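Local coordinates for uncharacterized protein (PDB 5DMP) that probably acts as a 3'-phosphoesterase that trims DNA ends during archaeal non-homologous end joining, at residues A[3-8]-A[21-26]. Residues are numbered along the deposited sequence; the frame is centred on the assembly and turned at random.
Sequences HPIYVI and RLEMGG. With VN4 (oxido(dioxo)vanadium), chain J.
Strands 5-8 and 21-24 run antiparallel, with Val7 and Arg21 as a hydrogen-bonded pair and Tyr6 and Leu22 as the non-hydrogen-bonded pair beside it. Val7 N donates to Arg21 O at 3.1 Å, and Arg21 N returns a bond to Val7 O at 2.8 Å. Glu23 N adds a third backbone bond, to Ile5 O.

Next to His3 and Ile5 the side chain of Glu23 takes over from the backbone. Its CG is anti to the backbone N (chi1 180°) and the chain stays extended beyond it. OE1 accepts two bonds. Ile5 N reaches Glu23 OE1 at 2.9 Å on the anti side, 21° out of the carboxylate plane. His3 ND1 reaches Glu23 OE1 at 2.7 Å, on the syn lone pair. The carboxylate meets the histidine ring at its edge, and the two planes are 81° apart. Replacing Glu23 by an alanine would probably leave His3 ND1 and Ile5 N without their shared acceptor and free the His3 ring to turn.

Val7 and Arg21 lie side by side on one face of the sheet. Val7 CG1, between the backbone N and the carbonyl carbon, packs 3.6 Å from Arg21 CB and also touches CG and CD. Extended from CG to NE, Arg21 brings its guanidinium to the oxido(dioxo)vanadium, with Arg21 NH2 3.6 Å from its O3, which lies at the edge of the group. Gln9 and Ser30 bond to NE and NH1 and hold it in the pocket. On the other face Tyr6 CB rests 4.0 Å from Leu22 CD2, and Tyr6 OH bonds to Asp78.

The pair belongs to the hairpin of strands 5-12 and 16-24. Strand 72-84 flanks it beyond Tyr6 and Ile8, and strand 27-33 continues the sheet beyond Leu22.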
ATOM      1  N   HIS A   3       2.885  -1.230  15.422  1.00 39.88           N
ATOM      2  CA  HIS A   3       2.568  -2.507  14.729  1.00 39.76           C
ATOM      3  C   HIS A   3       1.065  -2.746  14.519  1.00 35.43           C
ATOM      4  O   HIS A   3       0.289  -2.257  15.368  1.00 46.64           O
ATOM      5  CB  HIS A   3       3.343  -3.687  15.369  1.00 43.74           C
ATOM      6  CG  HIS A   3       4.831  -3.526  15.230  1.00 51.06           C
ATOM      7  ND1 HIS A   3       5.524  -3.925  14.102  1.00 46.92           N
ATOM      8  CD2 HIS A   3       5.745  -2.937  16.046  1.00 55.43           C
ATOM      9  CE1 HIS A   3       6.800  -3.608  14.232  1.00 51.31           C
ATOM     10  NE2 HIS A   3       6.961  -2.999  15.400  1.00 58.03           N
ATOM     11  N   PRO A   4       0.707  -3.797  13.769  1.00 36.40           N
ATOM     12  CA  PRO A   4       1.234  -4.087  12.465  1.00 31.81           C
ATOM     13  C   PRO A   4       1.389  -2.915  11.537  1.00 29.54           C
ATOM     14  O   PRO A   4       0.516  -2.092  11.428  1.00 28.27           O
ATOM     15  CB  PRO A   4       0.352  -5.199  11.950  1.00 30.46           C
ATOM     16  CG  PRO A   4      -1.029  -4.830  12.508  1.00 36.54           C
ATOM     17  CD  PRO A   4      -0.767  -4.023  13.780  1.00 37.63           C
ATOM     18  N   ILE A   5       2.561  -2.824  10.955  1.00 25.41           N
ATOM     19  CA  ILE A   5       2.877  -1.732  10.059  1.00 26.94           C
ATOM     20  C   ILE A   5       2.086  -1.808   8.752  1.00 26.57           C
ATOM     21  O   ILE A   5       1.939  -2.884   8.160  1.00 27.36           O
ATOM     22  CB  ILE A   5       4.390  -1.789   9.736  1.00 26.85           C
ATOM     23  CG1 ILE A   5       5.174  -1.277  10.924  1.00 29.95           C
ATOM     24  CG2 ILE A   5       4.829  -0.937   8.517  1.00 26.97           C
ATOM     25  CD1 ILE A   5       6.567  -1.862  10.809  1.00 34.30           C
ATOM     26  N   TYR A   6       1.646  -0.628   8.297  1.00 25.63           N
ATOM     27  CA  TYR A   6       1.179  -0.358   6.895  1.00 24.82           C
ATOM     28  C   TYR A   6       2.142   0.727   6.399  1.00 24.38           C
ATOM     29  O   TYR A   6       2.488   1.703   7.149  1.00 26.25           O
ATOM     30  CB  TYR A   6      -0.285   0.152   6.993  1.00 26.07           C
ATOM     31  CG  TYR A   6      -0.560   1.263   6.033  1.00 25.00           C
ATOM     32  CD1 TYR A   6      -0.613   0.987   4.639  1.00 24.97           C
ATOM     33  CD2 TYR A   6      -0.757   2.569   6.479  1.00 27.76           C
ATOM     34  CE1 TYR A   6      -0.822   2.015   3.701  1.00 27.47           C
ATOM     35  CE2 TYR A   6      -0.966   3.635   5.551  1.00 27.15           C
ATOM     36  CZ  TYR A   6      -1.013   3.348   4.174  1.00 28.15           C
ATOM     37  OH  TYR A   6      -1.241   4.389   3.278  1.00 26.50           O
ATOM     38  N   VAL A   7       2.632   0.572   5.173  1.00 24.25           N
ATOM     39  CA  VAL A   7       3.451   1.629   4.557  1.00 23.80           C
ATOM     40  C   VAL A   7       3.183   1.644   3.050  1.00 24.39           C
ATOM     41  O   VAL A   7       2.892   0.594   2.443  1.00 23.50           O
ATOM     42  CB  VAL A   7       4.971   1.352   4.848  1.00 23.60           C
ATOM     43  CG1 VAL A   7       5.395  -0.054   4.362  1.00 22.94           C
ATOM     44  CG2 VAL A   7       5.868   2.495   4.276  1.00 24.58           C
ATOM     45  N   ILE A   8       3.285   2.822   2.446  1.00 23.69           N
ATOM     46  CA  ILE A   8       3.350   2.931   1.010  1.00 23.52           C
ATOM     47  C   ILE A   8       4.612   3.724   0.708  1.00 24.96           C
ATOM     48  O   ILE A   8       4.817   4.864   1.242  1.00 26.80           O
ATOM     49  CB  ILE A   8       2.128   3.730   0.430  1.00 22.80           C
ATOM     50  CG1 ILE A   8       0.837   2.839   0.590  1.00 23.18           C
ATOM     51  CG2 ILE A   8       2.441   4.067  -1.056  1.00 24.11           C
ATOM     52  CD1 ILE A   8      -0.522   3.472   0.136  1.00 27.21           C
ATOM     53  N   ARG A  21       2.704  -2.019   1.426  1.00 23.67           N
ATOM     54  CA  ARG A  21       3.168  -3.213   2.211  1.00 24.25           C
ATOM     55  C   ARG A  21       2.418  -3.312   3.500  1.00 24.76           C
ATOM     56  O   ARG A  21       2.047  -2.304   4.148  1.00 24.00           O
ATOM     57  CB  ARG A  21       4.722  -3.085   2.521  1.00 23.73           C
ATOM     58  CG  ARG A  21       5.518  -2.456   1.429  1.00 22.53           C
ATOM     59  CD  ARG A  21       7.076  -2.550   1.814  1.00 23.84           C
ATOM     60  NE  ARG A  21       7.827  -1.804   0.834  1.00 24.96           N
ATOM     61  CZ  ARG A  21       8.224  -2.234  -0.357  1.00 26.04           C
ATOM     62  NH1 ARG A  21       7.962  -3.482  -0.786  1.00 29.81           N
ATOM     63  NH2 ARG A  21       8.867  -1.437  -1.134  1.00 28.63           N
ATOM     64  N   LEU A  22       2.124  -4.535   3.892  1.00 22.22           N
ATOM     65  CA  LEU A  22       1.433  -4.723   5.126  1.00 22.66           C
ATOM     66  C   LEU A  22       2.203  -5.801   5.935  1.00 24.43           C
ATOM     67  O   LEU A  22       2.486  -6.905   5.396  1.00 26.39           O
ATOM     68  CB  LEU A  22       0.008  -5.320   4.890  1.00 24.65           C
ATOM     69  CG  LEU A  22      -0.942  -4.402   4.080  1.00 23.35           C
ATOM     70  CD1 LEU A  22      -2.196  -5.227   3.749  1.00 29.25           C
ATOM     71  CD2 LEU A  22      -1.289  -3.167   4.931  1.00 23.31           C
ATOM     72  N   GLU A  23       2.404  -5.522   7.207  1.00 24.42           N
ATOM     73  CA  GLU A  23       3.132  -6.507   8.073  1.00 26.88           C
ATOM     74  C   GLU A  23       2.277  -7.704   8.406  1.00 29.05           C
ATOM     75  O   GLU A  23       1.172  -7.550   8.987  1.00 29.16           O
ATOM     76  CB  GLU A  23       3.513  -5.805   9.324  1.00 28.14           C
ATOM     77  CG  GLU A  23       4.269  -6.755  10.288  1.00 33.36           C
ATOM     78  CD  GLU A  23       4.650  -6.106  11.605  1.00 37.07           C
ATOM     79  OE1 GLU A  23       4.499  -4.869  11.807  1.00 35.37           O
ATOM     80  OE2 GLU A  23       5.174  -6.858  12.450  1.00 43.29           O
ATOM     81  N   MET A  24       2.772  -8.898   8.064  1.00 29.99           N
ATOM     82  CA  MET A  24       2.203 -10.136   8.621  1.00 33.44           C
ATOM     83  C   MET A  24       3.228 -11.271   8.607  1.00 40.93           C
ATOM     84  O   MET A  24       4.163 -11.273   7.769  1.00 38.16           O
ATOM     85  CB  MET A  24       0.946 -10.566   7.857  1.00 39.47           C
ATOM     86  CG  MET A  24       1.013 -10.579   6.337  1.00 43.10           C
ATOM     87  SD  MET A  24      -0.581 -10.825   5.467  1.00 42.21           S
ATOM     88  CE  MET A  24      -1.074  -9.203   4.876  1.00 45.12           C
ATOM     89  N   GLY A  25       3.078 -12.210   9.552  1.00 42.50           N
ATOM     90  CA  GLY A  25       4.000 -13.360   9.630  1.00 46.41           C
ATOM     91  C   GLY A  25       5.478 -12.975   9.618  1.00 44.95           C
ATOM     92  O   GLY A  25       6.310 -13.640   8.974  1.00 46.61           O
ATOM     93  N   GLY A  26       5.776 -11.873  10.292  1.00 37.91           N
ATOM     94  CA  GLY A  26       7.111 -11.358  10.510  1.00 42.24           C
ATOM     95  C   GLY A  26       7.761 -10.637   9.347  1.00 40.68           C
ATOM     96  O   GLY A  26       8.919 -10.365   9.411  1.00 39.49           O
TER
HETATM   97  V   VN4 J 209      11.549  -2.204  -3.444  1.00 64.29           V
HETATM   98  O1  VN4 J 209      13.003  -3.304  -2.846  1.00 56.12           O
HETATM   99  O2  VN4 J 209      12.027  -0.362  -3.107  1.00 46.00           O
HETATM  100  O3  VN4 J 209       9.983  -2.957  -4.207  1.00 58.94           O